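Local atomic coordinates of monovalent Na+/H+ antiporter subunit G (Dietzia sp. DQ12-45-1b, PDB entry 7D3U), a protein that probably contributes, as a small membrane-spanning subunit of the multi-chain Mrp complex, to the exchange of sodium ions for protons across the bacterial membrane. Residues Ser14-Ala19 / Phe52-Ala57; Ala19-Leu23 / Ala45-Leu50; Leu35-Ser39 / Ile88-Phe93. All blocks are in the same frame, centred on the assembly; numbering follows the deposited sequence.

Contact 1: residues Ser14-Ala19 / Phe52-Ala57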
loop_
_atom_site.group_PDB
_atom_site.type_symbol
_atom_site.label_atom_id
_atom_site.label_comp_id
_atom_site.label_asym_id
_atom_site.label_seq_id
_atom_site.Cartn_x
_atom_site.Cartn_y
_atom_site.Cartn_z
ATOM N N SER E 14 -8.668 9.911 57.940
ATOM C CA SER E 14 -7.882 8.814 57.392
ATOM C C SER E 14 -7.296 9.170 56.033
ATOM O O SER E 14 -6.124 8.885 55.770
ATOM C CB SER E 14 -8.741 7.555 57.299
ATOM O OG SER E 14 -8.148 6.608 56.432
ATOM N N VAL E 15 -8.085 9.794 55.156
ATOM C CA VAL E 15 -7.522 10.213 53.876
ATOM C C VAL E 15 -6.496 11.317 54.083
ATOM O O VAL E 15 -5.507 11.393 53.347
ATOM C CB VAL E 15 -8.617 10.639 52.878
ATOM C CG1 VAL E 15 -9.645 9.543 52.714
ATOM C CG2 VAL E 15 -9.277 11.932 53.302
ATOM N N LEU E 16 -6.678 12.165 55.100
ATOM C CA LEU E 16 -5.656 13.172 55.368
ATOM C C LEU E 16 -4.358 12.527 55.843
ATOM O O LEU E 16 -3.269 12.904 55.391
ATOM C CB LEU E 16 -6.167 14.183 56.390
ATOM C CG LEU E 16 -6.761 15.452 55.783
ATOM C CD1 LEU E 16 -6.947 16.512 56.851
ATOM C CD2 LEU E 16 -5.886 15.971 54.656
ATOM N N VAL E 17 -4.457 11.545 56.742
ATOM C CA VAL E 17 -3.271 10.836 57.212
ATOM C C VAL E 17 -2.588 10.113 56.059
ATOM O O VAL E 17 -1.360 10.137 55.935
ATOM C CB VAL E 17 -3.651 9.866 58.347
ATOM C CG1 VAL E 17 -2.568 8.822 58.550
ATOM C CG2 VAL E 17 -3.898 10.637 59.632
ATOM N N GLY E 18 -3.372 9.474 55.191
ATOM C CA GLY E 18 -2.790 8.771 54.060
ATOM C C GLY E 18 -2.097 9.700 53.082
ATOM O O GLY E 18 -1.021 9.382 52.568
ATOM N N ALA E 19 -2.697 10.860 52.811
ATOM C CA ALA E 19 -2.048 11.824 51.930
ATOM C C ALA E 19 -0.764 12.354 52.550
ATOM O O ALA E 19 0.243 12.531 51.856
ATOM C CB ALA E 19 -3.005 12.970 51.610
ATOM N N PHE E 52 -4.567 3.668 54.089
ATOM C CA PHE E 52 -5.311 4.713 54.783
ATOM C C PHE E 52 -6.245 5.444 53.829
ATOM O O PHE E 52 -7.412 5.688 54.151
ATOM C CB PHE E 52 -4.343 5.695 55.441
ATOM C CG PHE E 52 -3.977 5.331 56.846
ATOM C CD1 PHE E 52 -4.890 5.476 57.872
ATOM C CD2 PHE E 52 -2.721 4.842 57.140
ATOM C CE1 PHE E 52 -4.554 5.139 59.164
ATOM C CE2 PHE E 52 -2.380 4.504 58.428
ATOM C CZ PHE E 52 -3.297 4.653 59.441
ATOM N N VAL E 53 -5.743 5.803 52.646
ATOM C CA VAL E 53 -6.573 6.511 51.674
ATOM C C VAL E 53 -7.734 5.637 51.220
ATOM O O VAL E 53 -8.866 6.111 51.082
ATOM C CB VAL E 53 -5.722 6.988 50.485
ATOM C CG1 VAL E 53 -6.600 7.628 49.438
ATOM C CG2 VAL E 53 -4.686 7.986 50.951
ATOM N N ILE E 54 -7.480 4.345 50.999
ATOM C CA ILE E 54 -8.541 3.445 50.556
ATOM C C ILE E 54 -9.628 3.343 51.617
ATOM O O ILE E 54 -10.824 3.471 51.322
ATOM C CB ILE E 54 -7.963 2.062 50.207
ATOM C CG1 ILE E 54 -7.169 2.132 48.907
ATOM C CG2 ILE E 54 -9.072 1.034 50.089
ATOM C CD1 ILE E 54 -7.911 2.776 47.778
ATOM N N ALA E 55 -9.230 3.119 52.872
ATOM C CA ALA E 55 -10.224 2.964 53.929
ATOM C C ALA E 55 -10.983 4.262 54.173
ATOM O O ALA E 55 -12.196 4.239 54.410
ATOM C CB ALA E 55 -9.554 2.485 55.213
ATOM N N GLY E 56 -10.298 5.404 54.107
ATOM C CA GLY E 56 -10.987 6.669 54.288
ATOM C C GLY E 56 -11.965 6.962 53.168
ATOM O O GLY E 56 -13.083 7.427 53.410
ATOM N N ALA E 57 -11.560 6.694 51.925
ATOM C CA ALA E 57 -12.476 6.828 50.802
ATOM C C ALA E 57 -13.692 5.932 50.980
ATOM O O ALA E 57 -14.824 6.349 50.712
ATOM C CB ALA E 57 -11.749 6.500 49.500
#
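S14 meets F52 and G56 through its hydroxyl. With OG anti to the backbone N (chi1 163°), that oxygen reaches across the helix interface and lies at the edge of the F52 ring, in its plane, OG standing 3.7 Å from F52 CD1. A serine is small enough for this place, and S14 CA comes within 4.9 Å of G56 CA. V15 then lays its CG1 branch against bare backbone, V15 CG1 lying 3.5 Å from G56 C, where a side chain on the glycine would collide with the valine. The helices here are antiparallel neighbours of a transmembrane hairpin, their axes 7.3 Å apart at an angle of 161°, and S14 with G18 forms a small-xxx-small pattern of the kind that lets membrane helices pack closely. V17 supplies a CH-pi contact: its CG1 sits 4.0 Å from the centroid of the F52 ring, almost straight above it. The F52 ring also meets that of F19 of the Cation antiporter chain edge-to-face. G18, having no side chain, lets its CA approach both F52 CB and V53 CG2, each at 3.7 Å. A19 follows with its backbone N facing the CG2 branch of V53.

Contact 2: residues Ala19-Leu23 / Ala45-Leu50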
loop_
_atom_site.group_PDB
_atom_site.type_symbol
_atom_site.label_atom_id
_atom_site.label_comp_id
_atom_site.label_asym_id
_atom_site.label_seq_id
_atom_site.Cartn_x
_atom_site.Cartn_y
_atom_site.Cartn_z
ATOM N N ALA E 19 -2.697 10.860 52.811
ATOM C CA ALA E 19 -2.048 11.824 51.930
ATOM C C ALA E 19 -0.764 12.354 52.550
ATOM O O ALA E 19 0.243 12.531 51.856
ATOM C CB ALA E 19 -3.005 12.970 51.610
ATOM N N VAL E 20 -0.776 12.608 53.860
ATOM C CA VAL E 20 0.432 13.078 54.532
ATOM C C VAL E 20 1.519 12.013 54.472
ATOM O O VAL E 20 2.702 12.321 54.278
ATOM C CB VAL E 20 0.105 13.489 55.980
ATOM C CG1 VAL E 20 1.322 13.343 56.875
ATOM C CG2 VAL E 20 -0.420 14.914 56.009
ATOM N N VAL E 21 1.138 10.741 54.615
ATOM C CA VAL E 21 2.116 9.661 54.542
ATOM C C VAL E 21 2.682 9.542 53.136
ATOM O O VAL E 21 3.880 9.299 52.954
ATOM C CB VAL E 21 1.484 8.342 55.010
ATOM C CG1 VAL E 21 2.384 7.170 54.676
ATOM C CG2 VAL E 21 1.225 8.402 56.488
ATOM N N PHE E 22 1.834 9.697 52.118
ATOM C CA PHE E 22 2.328 9.687 50.746
ATOM C C PHE E 22 3.306 10.828 50.512
ATOM O O PHE E 22 4.343 10.647 49.864
ATOM C CB PHE E 22 1.164 9.775 49.763
ATOM C CG PHE E 22 0.773 8.458 49.174
ATOM C CD1 PHE E 22 1.579 7.840 48.239
ATOM C CD2 PHE E 22 -0.404 7.840 49.548
ATOM C CE1 PHE E 22 1.223 6.625 47.696
ATOM C CE2 PHE E 22 -0.766 6.626 49.006
ATOM C CZ PHE E 22 0.048 6.018 48.078
ATOM N N LEU E 23 3.000 12.012 51.047
ATOM C CA LEU E 23 3.908 13.145 50.896
ATOM C C LEU E 23 5.224 12.895 51.621
ATOM O O LEU E 23 6.292 13.278 51.130
ATOM C CB LEU E 23 3.240 14.420 51.406
ATOM C CG LEU E 23 3.942 15.740 51.099
ATOM C CD1 LEU E 23 2.937 16.770 50.623
ATOM C CD2 LEU E 23 4.674 16.243 52.330
ATOM N N ALA E 45 5.769 3.483 53.276
ATOM C CA ALA E 45 4.929 4.626 52.935
ATOM C C ALA E 45 3.862 4.250 51.915
ATOM O O ALA E 45 2.667 4.473 52.141
ATOM C CB ALA E 45 5.793 5.772 52.413
ATOM N N ALA E 46 4.273 3.675 50.782
ATOM C CA ALA E 46 3.322 3.333 49.730
ATOM C C ALA E 46 2.276 2.335 50.198
ATOM O O ALA E 46 1.196 2.263 49.603
ATOM C CB ALA E 46 4.061 2.777 48.513
ATOM N N GLY E 47 2.560 1.571 51.247
ATOM C CA GLY E 47 1.578 0.655 51.785
ATOM C C GLY E 47 0.637 1.325 52.763
ATOM O O GLY E 47 -0.583 1.302 52.570
ATOM N N LEU E 48 1.195 1.928 53.817
ATOM C CA LEU E 48 0.366 2.540 54.849
ATOM C C LEU E 48 -0.482 3.672 54.288
ATOM O O LEU E 48 -1.697 3.718 54.516
ATOM C CB LEU E 48 1.235 3.042 56.002
ATOM C CG LEU E 48 1.983 1.974 56.801
ATOM C CD1 LEU E 48 2.908 2.635 57.806
ATOM C CD2 LEU E 48 1.038 1.011 57.503
ATOM N N GLY E 49 0.143 4.619 53.584
ATOM C CA GLY E 49 -0.612 5.742 53.055
ATOM C C GLY E 49 -1.741 5.310 52.142
ATOM O O GLY E 49 -2.854 5.832 52.226
ATOM N N LEU E 50 -1.481 4.329 51.277
ATOM C CA LEU E 50 -2.512 3.902 50.339
ATOM C C LEU E 50 -3.628 3.142 51.044
ATOM O O LEU E 50 -4.803 3.311 50.703
ATOM C CB LEU E 50 -1.902 3.057 49.224
ATOM C CG LEU E 50 -2.896 2.649 48.138
ATOM C CD1 LEU E 50 -3.749 3.823 47.724
ATOM C CD2 LEU E 50 -2.192 2.074 46.931
#
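V21 and G49 mark the place where the backbones of 19-23 and 45-50 draw together: their CA atoms lie 5.0 Å apart, and the short helix axes, running in nearly opposite directions at 164°, approach to 7.8 Å. Glycine suits the second position because its missing side chain exposes the main chain to a branched neighbour. V21 uses that surface. Its CG1 branch, held anti to the backbone N (chi1 168°), comes to 3.6 Å from G49 N and 3.7 Å from A45 O, two atoms already joined to each other by a helical hydrogen bond. A methyl group thus rests against a backbone pair whose polar needs are met within its own helix, which is what an apolar residue can tolerate in a membrane interior. Beside it, the CB of the small A45 lies 4.0 Å from V21 O. F22 flanks G49 next to V21 and brings the far end of its ring across: F22 CE2 lies 3.5 Å from G49 C, while F22 CZ meets L50 CB at 3.7 Å. The ring meets this backbone obliquely, so the touch is one of bulk rather than a stack. F22 also packs on A41 of the subunit F chain. A46, L48 and L50 also touch S81, F78 and Q77 of helix 68-95. V21, for its part, packs on S26 of the Cation antiporter chain. A45 and G49, four residues apart and both touched by V21, make the small-xxx-small pattern familiar from closely packed transmembrane helices, here within an antiparallel hairpin.

Contact 3: residues Leu35-Ser39 / Ile88-Phe93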
loop_
_atom_site.group_PDB
_atom_site.type_symbol
_atom_site.label_atom_id
_atom_site.label_comp_id
_atom_site.label_asym_id
_atom_site.label_seq_id
_atom_site.Cartn_x
_atom_site.Cartn_y
_atom_site.Cartn_z
ATOM N N LEU E 35 19.694 3.821 47.458
ATOM C CA LEU E 35 18.522 3.156 46.906
ATOM C C LEU E 35 17.843 2.288 47.951
ATOM O O LEU E 35 16.621 2.114 47.914
ATOM C CB LEU E 35 18.917 2.305 45.697
ATOM C CG LEU E 35 17.833 1.545 44.927
ATOM C CD1 LEU E 35 18.240 1.430 43.484
ATOM C CD2 LEU E 35 17.599 0.157 45.494
ATOM N N TYR E 36 18.620 1.738 48.884
ATOM C CA TYR E 36 18.070 0.835 49.884
ATOM C C TYR E 36 17.352 1.599 50.986
ATOM O O TYR E 36 16.350 1.118 51.523
ATOM C CB TYR E 36 19.186 -0.036 50.454
ATOM C CG TYR E 36 20.079 -0.598 49.376
ATOM C CD1 TYR E 36 19.681 -1.689 48.620
ATOM C CD2 TYR E 36 21.308 -0.024 49.099
ATOM C CE1 TYR E 36 20.486 -2.199 47.630
ATOM C CE2 TYR E 36 22.120 -0.527 48.110
ATOM C CZ TYR E 36 21.704 -1.614 47.378
ATOM O OH TYR E 36 22.512 -2.119 46.390
ATOM N N VAL E 37 17.845 2.788 51.335
ATOM C CA VAL E 37 17.091 3.659 52.232
ATOM C C VAL E 37 15.786 4.081 51.574
ATOM O O VAL E 37 14.720 4.083 52.207
ATOM C CB VAL E 37 17.943 4.875 52.638
ATOM C CG1 VAL E 37 17.157 5.785 53.556
ATOM C CG2 VAL E 37 19.223 4.423 53.306
ATOM N N ARG E 38 15.846 4.432 50.289
ATOM C CA ARG E 38 14.643 4.817 49.561
ATOM C C ARG E 38 13.631 3.682 49.543
ATOM O O ARG E 38 12.442 3.895 49.797
ATOM C CB ARG E 38 15.002 5.236 48.136
ATOM C CG ARG E 38 15.397 6.691 48.001
ATOM C CD ARG E 38 16.041 6.959 46.658
ATOM N NE ARG E 38 16.790 8.210 46.665
ATOM C CZ ARG E 38 17.889 8.424 45.951
ATOM N NH1 ARG E 38 18.372 7.469 45.171
ATOM N NH2 ARG E 38 18.506 9.595 46.020
ATOM N N SER E 39 14.087 2.464 49.249
ATOM C CA SER E 39 13.169 1.332 49.194
ATOM C C SER E 39 12.635 0.986 50.577
ATOM O O SER E 39 11.467 0.608 50.718
ATOM C CB SER E 39 13.861 0.125 48.567
ATOM O OG SER E 39 14.347 0.435 47.274
ATOM N N ILE E 88 12.652 -4.701 44.161
ATOM C CA ILE E 88 13.359 -3.565 43.578
ATOM C C ILE E 88 14.714 -3.388 44.248
ATOM O O ILE E 88 15.731 -3.187 43.576
ATOM C CB ILE E 88 12.507 -2.287 43.674
ATOM C CG1 ILE E 88 11.342 -2.350 42.687
ATOM C CG2 ILE E 88 13.353 -1.063 43.401
ATOM C CD1 ILE E 88 11.772 -2.480 41.255
ATOM N N ALA E 89 14.755 -3.482 45.579
ATOM C CA ALA E 89 16.030 -3.362 46.280
ATOM C C ALA E 89 16.974 -4.498 45.909
ATOM O O ALA E 89 18.172 -4.275 45.697
ATOM C CB ALA E 89 15.798 -3.328 47.788
ATOM N N ARG E 90 16.453 -5.724 45.821
ATOM C CA ARG E 90 17.306 -6.855 45.466
ATOM C C ARG E 90 17.878 -6.693 44.063
ATOM O O ARG E 90 19.078 -6.895 43.843
ATOM C CB ARG E 90 16.526 -8.162 45.580
ATOM C CG ARG E 90 17.305 -9.370 45.106
ATOM C CD ARG E 90 16.448 -10.267 44.242
ATOM N NE ARG E 90 17.225 -11.343 43.640
ATOM C CZ ARG E 90 16.754 -12.179 42.723
ATOM N NH1 ARG E 90 15.504 -12.062 42.299
ATOM N NH2 ARG E 90 17.531 -13.132 42.229
ATOM N N ALA E 91 17.031 -6.329 43.097
ATOM C CA ALA E 91 17.505 -6.139 41.731
ATOM C C ALA E 91 18.465 -4.962 41.627
ATOM O O ALA E 91 19.374 -4.981 40.791
ATOM C CB ALA E 91 16.321 -5.943 40.787
ATOM N N GLY E 92 18.284 -3.935 42.458
ATOM C CA GLY E 92 19.246 -2.847 42.477
ATOM C C GLY E 92 20.593 -3.294 43.001
ATOM O O GLY E 92 21.636 -2.900 42.475
ATOM N N PHE E 93 20.590 -4.135 44.037
ATOM C CA PHE E 93 21.839 -4.718 44.510
ATOM C C PHE E 93 22.503 -5.538 43.413
ATOM O O PHE E 93 23.713 -5.427 43.183
ATOM C CB PHE E 93 21.587 -5.581 45.745
ATOM C CG PHE E 93 22.815 -6.277 46.258
ATOM C CD1 PHE E 93 23.213 -7.497 45.734
ATOM C CD2 PHE E 93 23.573 -5.713 47.266
ATOM C CE1 PHE E 93 24.336 -8.135 46.205
ATOM C CE2 PHE E 93 24.698 -6.349 47.738
ATOM C CZ PHE E 93 25.081 -7.559 47.204
#
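Y36 and A89 are the residues whose backbones come nearest between 35-39 and 88-93, CA to CA 5.9 Å; the helix segments run antiparallel at 174°, with axes 9.7 Å apart, wider than a glycine-lined crossing, a spacing that larger side chains must bridge. The Y36 side chain does most of this. Its CG is anti to the carbonyl carbon (chi1 -46°), which sends the ring along the neighbouring helix, with the edge facing A89 and F93. At that edge CE1 is 3.7 Å from A89 O and 4.0 Å from F93 CB, while the hydroxyl OH passes beside the first carbons of F93, 3.6 Å from its CB. The hydroxyl is satisfied farther along the chain, by a hydrogen bond with the carbonyl O of A97. A phenylalanine in its place lacks the hydroxyl and would probably leave A97 O without this mate and the far end of the ring less firmly anchored. The ring also meets F44 of the Cation antiporter chain edge-to-face. L35 complements the tyrosine: its CD2 branch touches A89 CA at 3.9 Å, in front of G92, whose lack of a side chain accommodates the leucine. At the other end, the small S39 and A89 fit together, CB to CB 4.0 Å. S39 needs no partner across the contact, because OG donates to L35 O at 2.9 Å, one turn back. That carbonyl also accepts from S39 N, the two donors arriving on opposite faces of its plane. A serine hydroxyl bonded back to the carbonyl four residues earlier is a well-known way for membrane helices to satisfy a polar side chain, and here it lies in the antiparallel packing of helix 35-60 on helix 68-95.

In the fold
Contacts 1 and 2 follow one another along the same pair, helix 5-28 and helix 35-60. Their centres are 8 Å apart, they share A19, and in sequence contact 2 is nested inside the loop closed by contact 1. Contact 3 joins helix 35-60 to helix 68-95, with its centre 19 Å from that of contact 2 and 27 Å from that of contact 1, on the opposite side of the chain's centre from contact 1. Along the chain its segments alternate with those of the other two contacts. Helix 35-60 is therefore the middle member of an up-down-up set of three membrane helices, antiparallel to both its neighbours, beside the subunit F and Cation antiporter chains.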